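Local structure of putative rRNA methyltransferase (Sorangium cellulosum, 4RX1) at residues 102-107 / 136-141; 27-32 / 96-101. The protein probably transfers a methyl group from S-adenosylmethionine to an adenine base of 16S ribosomal RNA. All coordinates share one frame; numbering follows the deposited sequence.

Contact 1 of 2, residues 102-107 / 136-141; sequences TLNFPW and IALLNQ
The F105 ring meets N140 with its edge. CB of N140 lies in the plane of the ring, 3.5 Å from F105 CD1, and CE1 is the next ring atom along. The N140 amide does not stack on the ring; the two planes stand 72° apart. CG of N140 is trans to its backbone N (chi1 -177°), which turns the amide away from the ring, toward S142, whose OG bonds OD1. The carbonyl oxygen of L138 lies obliquely to the same ring. The second flat group, the N104 amide, brings OD1 to within 3.8 Å of L138 CD1, so the amide oxygen lies against a methyl group. P106, in the loop after the strand, packs on L138 and L139. Its CD lies 3.4 Å from L138 O, and its CG touches L139 CD2 at 3.9 Å.

The backbones pair as a parallel ladder. L103 N bonds I136 O at 2.9 Å, and L138 N returns to L103 O at the same 2.9 Å. Both bonds are nearly straight. The third is bent: F105 N reaches L138 O at 3.0 Å with 137° at the hydrogen, because the chain turns off the strand at F105. Farther on a water joins the loop to the other strand. It donates to P106 O and accepts from N140 N.

T102, N104, I136 and L138 share one face of the sheet; L103 and A137 share the other. The N-F-P-W run begins at the end of the strand, where Rossmann-type methyltransferases commonly form their active site. Helix 108-115 starts right after W107 and covers the L103 face, with L110 on L103 and L111, L114 and V115 on L139. Strand 26-31 flanks 102-104 on one side of the pair, and strand 206-213 flanks 136-140 on the other.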
loop_
_atom_site.group_PDB
_atom_site.type_symbol
_atom_site.label_atom_id
_atom_site.label_comp_id
_atom_site.label_asym_id
_atom_site.label_seq_id
_atom_site.Cartn_x
_atom_site.Cartn_y
_atom_site.Cartn_z
ATOM N N THR A 102 -2.522 0.415 2.177
ATOM C CA THR A 102 -1.225 0.686 2.779
ATOM C C THR A 102 -0.133 0.809 1.751
ATOM O O THR A 102 -0.091 0.046 0.767
ATOM C CB THR A 102 -0.787 -0.407 3.792
ATOM O OG1 THR A 102 -0.658 -1.673 3.117
ATOM C CG2 THR A 102 -1.782 -0.514 4.936
ATOM N N LEU A 103 0.764 1.759 1.999
ATOM C CA LEU A 103 2.037 1.825 1.288
ATOM C C LEU A 103 3.133 1.826 2.336
ATOM O O LEU A 103 3.300 2.801 3.073
ATOM C CB LEU A 103 2.116 3.072 0.422
ATOM C CG LEU A 103 0.960 3.186 -0.573
ATOM C CD1 LEU A 103 0.127 4.434 -0.274
ATOM C CD2 LEU A 103 1.463 3.173 -2.006
ATOM N N ASN A 104 3.829 0.700 2.433
ATOM C CA ASN A 104 4.895 0.496 3.404
ATOM C C ASN A 104 6.265 0.648 2.745
ATOM O O ASN A 104 6.626 -0.155 1.879
ATOM C CB ASN A 104 4.774 -0.901 4.032
ATOM C CG ASN A 104 3.493 -1.069 4.828
ATOM O OD1 ASN A 104 3.084 -0.162 5.548
ATOM N ND2 ASN A 104 2.845 -2.223 4.689
ATOM N N PHE A 105 7.009 1.678 3.145
ATOM C CA PHE A 105 8.339 1.947 2.595
ATOM C C PHE A 105 8.389 1.905 1.060
ATOM O O PHE A 105 9.147 1.139 0.465
ATOM C CB PHE A 105 9.368 0.982 3.218
ATOM C CG PHE A 105 9.442 1.075 4.719
ATOM C CD1 PHE A 105 9.914 2.226 5.333
ATOM C CD2 PHE A 105 9.005 0.032 5.526
ATOM C CE1 PHE A 105 9.962 2.333 6.734
ATOM C CE2 PHE A 105 9.060 0.135 6.920
ATOM C CZ PHE A 105 9.540 1.286 7.517
ATOM N N PRO A 106 7.582 2.736 0.403
ATOM C CA PRO A 106 7.641 2.699 -1.067
ATOM C C PRO A 106 9.009 3.167 -1.558
ATOM O O PRO A 106 9.629 4.015 -0.904
ATOM C CB PRO A 106 6.588 3.728 -1.481
ATOM C CG PRO A 106 6.522 4.676 -0.296
ATOM C CD PRO A 106 6.696 3.800 0.909
ATOM N N TRP A 107 9.478 2.622 -2.676
ATOM C CA TRP A 107 10.706 3.115 -3.306
ATOM C C TRP A 107 10.595 4.604 -3.714
ATOM O O TRP A 107 9.506 5.203 -3.689
ATOM C CB TRP A 107 11.046 2.230 -4.498
ATOM C CG TRP A 107 11.489 0.853 -4.078
ATOM C CD1 TRP A 107 11.691 0.400 -2.786
ATOM C CD2 TRP A 107 11.766 -0.255 -4.936
ATOM N NE1 TRP A 107 12.090 -0.917 -2.802
ATOM C CE2 TRP A 107 12.143 -1.349 -4.115
ATOM C CE3 TRP A 107 11.740 -0.434 -6.331
ATOM C CZ2 TRP A 107 12.488 -2.593 -4.630
ATOM C CZ3 TRP A 107 12.091 -1.675 -6.850
ATOM C CH2 TRP A 107 12.460 -2.740 -5.999
ATOM N N ILE A 136 -2.854 4.781 4.183
ATOM C CA ILE A 136 -1.838 4.819 5.235
ATOM C C ILE A 136 -0.442 4.584 4.645
ATOM O O ILE A 136 -0.172 3.531 4.067
ATOM C CB ILE A 136 -2.132 3.745 6.313
ATOM C CG1 ILE A 136 -3.549 3.930 6.859
ATOM C CG2 ILE A 136 -1.127 3.803 7.472
ATOM C CD1 ILE A 136 -3.884 2.968 7.981
ATOM N N ALA A 137 0.445 5.559 4.804
ATOM C CA ALA A 137 1.768 5.481 4.201
ATOM C C ALA A 137 2.839 5.597 5.249
ATOM O O ALA A 137 2.750 6.446 6.148
ATOM C CB ALA A 137 1.959 6.558 3.127
ATOM N N LEU A 138 3.824 4.703 5.152
ATOM C CA LEU A 138 5.008 4.722 6.008
ATOM C C LEU A 138 6.167 5.179 5.138
ATOM O O LEU A 138 6.590 4.464 4.229
ATOM C CB LEU A 138 5.291 3.341 6.588
ATOM C CG LEU A 138 4.520 2.950 7.844
ATOM C CD1 LEU A 138 4.960 1.561 8.360
ATOM C CD2 LEU A 138 4.699 4.012 8.924
ATOM N N LEU A 139 6.667 6.380 5.403
ATOM C CA LEU A 139 7.573 7.024 4.473
ATOM C C LEU A 139 8.981 7.075 5.044
ATOM O O LEU A 139 9.184 7.576 6.149
ATOM C CB LEU A 139 7.068 8.427 4.190
ATOM C CG LEU A 139 5.697 8.416 3.515
ATOM C CD1 LEU A 139 5.315 9.814 3.096
ATOM C CD2 LEU A 139 5.648 7.453 2.317
ATOM N N ASN A 140 9.954 6.580 4.281
ATOM C CA ASN A 140 11.349 6.584 4.710
ATOM C C ASN A 140 12.312 6.778 3.540
ATOM O O ASN A 140 12.193 6.113 2.506
ATOM C CB ASN A 140 11.677 5.288 5.440
ATOM C CG ASN A 140 13.098 5.269 5.970
ATOM O OD1 ASN A 140 14.054 5.095 5.208
ATOM N ND2 ASN A 140 13.247 5.438 7.278
ATOM N N GLN A 141 13.297 7.652 3.726
ATOM C CA GLN A 141 14.153 8.071 2.616
ATOM C C GLN A 141 15.378 7.180 2.423
ATOM O O GLN A 141 16.151 7.367 1.472
ATOM C CB GLN A 141 14.575 9.533 2.783
ATOM C CG GLN A 141 13.422 10.510 2.625
ATOM C CD GLN A 141 13.872 11.933 2.380
ATOM O OE1 GLN A 141 15.043 12.201 2.134
ATOM N NE2 GLN A 141 12.939 12.856 2.458
HETATM O O HOH W 1 9.586 4.949 1.740
#

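Contact 2 of 2, residues 27-32 / 96-101; sequences VLIDVG and GLAHTL
Hydrogen bonds tie V27 to H99 at both ends of the valine backbone. V27 N donates to H99 ND1 at 3.0 Å, coming in 30° out of the imidazole plane. V27 O accepts twice: from H99 N at 2.8 Å, and weakly from T100 N at 3.3 Å. The H99 side chain has CG beside its own backbone N (chi1 -69°), which turns ND1 back to the valine. A phenylalanine here would probably leave V27 N without this acceptor and the ring free of its hold on strand 26-31. The chain turns a corner at H99, and regular pairing starts after it. I29 N then bonds T100 O at 3.0 Å, almost in line with the carbonyl.

Weaker CA-H...O contacts follow the ladder, as from L101 CA to I29 O.

Apolar contacts lie on both sides of the pair. I29 CD1 presses on A98 CB at 3.5 Å, and V31 CG2 meets L101 CD2 at 4.0 Å. On the other face L28 CD1 lies 3.8 Å from T100 CG2.

Two side chains also pack on carbonyl oxygens. V27 CB lies 3.2 Å from L97 O, and L28 CD1 rests near T100 O.

Such a parallel pairing of the first and fourth strands is the centre of the Rossmann-like methyltransferase sheet. Strand 26-31 leads through G32 into a glycine-rich loop, which in this fold typically binds S-adenosylmethionine.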
loop_
_atom_site.group_PDB
_atom_site.type_symbol
_atom_site.label_atom_id
_atom_site.label_comp_id
_atom_site.label_asym_id
_atom_site.label_seq_id
_atom_site.Cartn_x
_atom_site.Cartn_y
_atom_site.Cartn_z
ATOM N N VAL A 27 -11.738 -4.939 3.550
ATOM C CA VAL A 27 -10.748 -5.224 2.528
ATOM C C VAL A 27 -9.508 -4.371 2.743
ATOM O O VAL A 27 -9.600 -3.144 2.865
ATOM C CB VAL A 27 -11.302 -4.957 1.104
ATOM C CG1 VAL A 27 -10.173 -4.992 0.073
ATOM C CG2 VAL A 27 -12.416 -5.941 0.750
ATOM N N LEU A 28 -8.348 -5.026 2.754
ATOM C CA LEU A 28 -7.067 -4.339 2.857
ATOM C C LEU A 28 -6.265 -4.546 1.571
ATOM O O LEU A 28 -6.178 -5.661 1.035
ATOM C CB LEU A 28 -6.260 -4.843 4.067
ATOM C CG LEU A 28 -4.745 -4.529 4.019
ATOM C CD1 LEU A 28 -4.458 -3.035 4.278
ATOM C CD2 LEU A 28 -3.907 -5.430 4.956
ATOM N N ILE A 29 -5.670 -3.471 1.073
ATOM C CA ILE A 29 -4.799 -3.589 -0.085
ATOM C C ILE A 29 -3.428 -2.989 0.207
ATOM O O ILE A 29 -3.330 -1.833 0.622
ATOM C CB ILE A 29 -5.434 -2.947 -1.329
ATOM C CG1 ILE A 29 -6.772 -3.634 -1.632
ATOM C CG2 ILE A 29 -4.491 -3.044 -2.519
ATOM C CD1 ILE A 29 -7.598 -2.950 -2.715
ATOM N N ASP A 30 -2.382 -3.785 0.023
ATOM C CA ASP A 30 -1.020 -3.317 0.232
ATOM C C ASP A 30 -0.311 -3.129 -1.105
ATOM O O ASP A 30 0.002 -4.118 -1.789
ATOM C CB ASP A 30 -0.247 -4.327 1.073
ATOM C CG ASP A 30 1.112 -3.807 1.504
ATOM O OD1 ASP A 30 1.231 -2.575 1.696
ATOM O OD2 ASP A 30 2.056 -4.626 1.646
ATOM N N VAL A 31 -0.054 -1.868 -1.475
ATOM C CA VAL A 31 0.548 -1.546 -2.772
ATOM C C VAL A 31 2.078 -1.465 -2.690
ATOM O O VAL A 31 2.617 -0.704 -1.874
ATOM C CB VAL A 31 -0.024 -0.215 -3.349
ATOM C CG1 VAL A 31 0.692 0.186 -4.649
ATOM C CG2 VAL A 31 -1.522 -0.337 -3.596
ATOM N N GLY A 32 2.767 -2.242 -3.536
ATOM C CA GLY A 32 4.221 -2.354 -3.482
ATOM C C GLY A 32 4.590 -3.257 -2.314
ATOM O O GLY A 32 5.374 -2.873 -1.438
ATOM N N GLY A 96 -12.368 0.663 -5.912
ATOM C CA GLY A 96 -13.336 0.940 -4.858
ATOM C C GLY A 96 -13.505 -0.117 -3.775
ATOM O O GLY A 96 -14.469 -0.074 -3.013
ATOM N N LEU A 97 -12.579 -1.063 -3.686
ATOM C CA LEU A 97 -12.739 -2.169 -2.740
ATOM C C LEU A 97 -12.129 -1.946 -1.353
ATOM O O LEU A 97 -12.619 -2.496 -0.373
ATOM C CB LEU A 97 -12.157 -3.449 -3.326
ATOM C CG LEU A 97 -12.839 -4.074 -4.529
ATOM C CD1 LEU A 97 -11.997 -5.249 -4.950
ATOM C CD2 LEU A 97 -14.239 -4.536 -4.162
ATOM N N ALA A 98 -11.058 -1.159 -1.268
ATOM C CA ALA A 98 -10.271 -1.079 -0.034
ATOM C C ALA A 98 -10.847 -0.172 1.082
ATOM O O ALA A 98 -11.181 0.986 0.833
ATOM C CB ALA A 98 -8.832 -0.689 -0.354
ATOM N N HIS A 99 -10.973 -0.725 2.294
ATOM C CA HIS A 99 -11.210 0.068 3.502
ATOM C C HIS A 99 -9.901 0.715 3.923
ATOM O O HIS A 99 -9.875 1.870 4.360
ATOM C CB HIS A 99 -11.693 -0.803 4.676
ATOM C CG HIS A 99 -13.069 -1.349 4.499
ATOM N ND1 HIS A 99 -13.346 -2.445 3.704
ATOM C CD2 HIS A 99 -14.270 -0.907 4.957
ATOM C CE1 HIS A 99 -14.646 -2.674 3.717
ATOM N NE2 HIS A 99 -15.230 -1.751 4.452
ATOM N N THR A 100 -8.819 -0.052 3.803
ATOM C CA THR A 100 -7.483 0.391 4.182
ATOM C C THR A 100 -6.512 0.110 3.037
ATOM O O THR A 100 -6.437 -1.023 2.530
ATOM C CB THR A 100 -6.992 -0.330 5.462
ATOM O OG1 THR A 100 -7.961 -0.163 6.502
ATOM C CG2 THR A 100 -5.638 0.221 5.941
ATOM N N LEU A 101 -5.786 1.146 2.618
ATOM C CA LEU A 101 -4.793 0.996 1.567
ATOM C C LEU A 101 -3.465 1.350 2.193
ATOM O O LEU A 101 -3.287 2.477 2.662
ATOM C CB LEU A 101 -5.071 1.938 0.394
ATOM C CG LEU A 101 -4.221 1.707 -0.870
ATOM C CD1 LEU A 101 -4.913 2.324 -2.071
ATOM C CD2 LEU A 101 -2.794 2.233 -0.777
#

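Contacts 1 and 2 lie in one mixed sheet, their centres 14 Å apart. They share strand 98-104, which pairs with 26-31 in contact 2 and with 133-140 in contact 1. Along the chain they come in series: 27-32 and 96-101 close contact 2 before 102-107 and 136-141 form contact 1. The two also touch. T102 OG1 probably bonds D30 OD1 at 2.5 Å, and I136 N probably bonds L101 O at 2.8 Å. Strand 98-104 is thus held from both sides. This brings the C-terminal ends of 26-31 and 98-104 together, at the end of the sheet where methyltransferases of this fold usually bind cofactor and substrate.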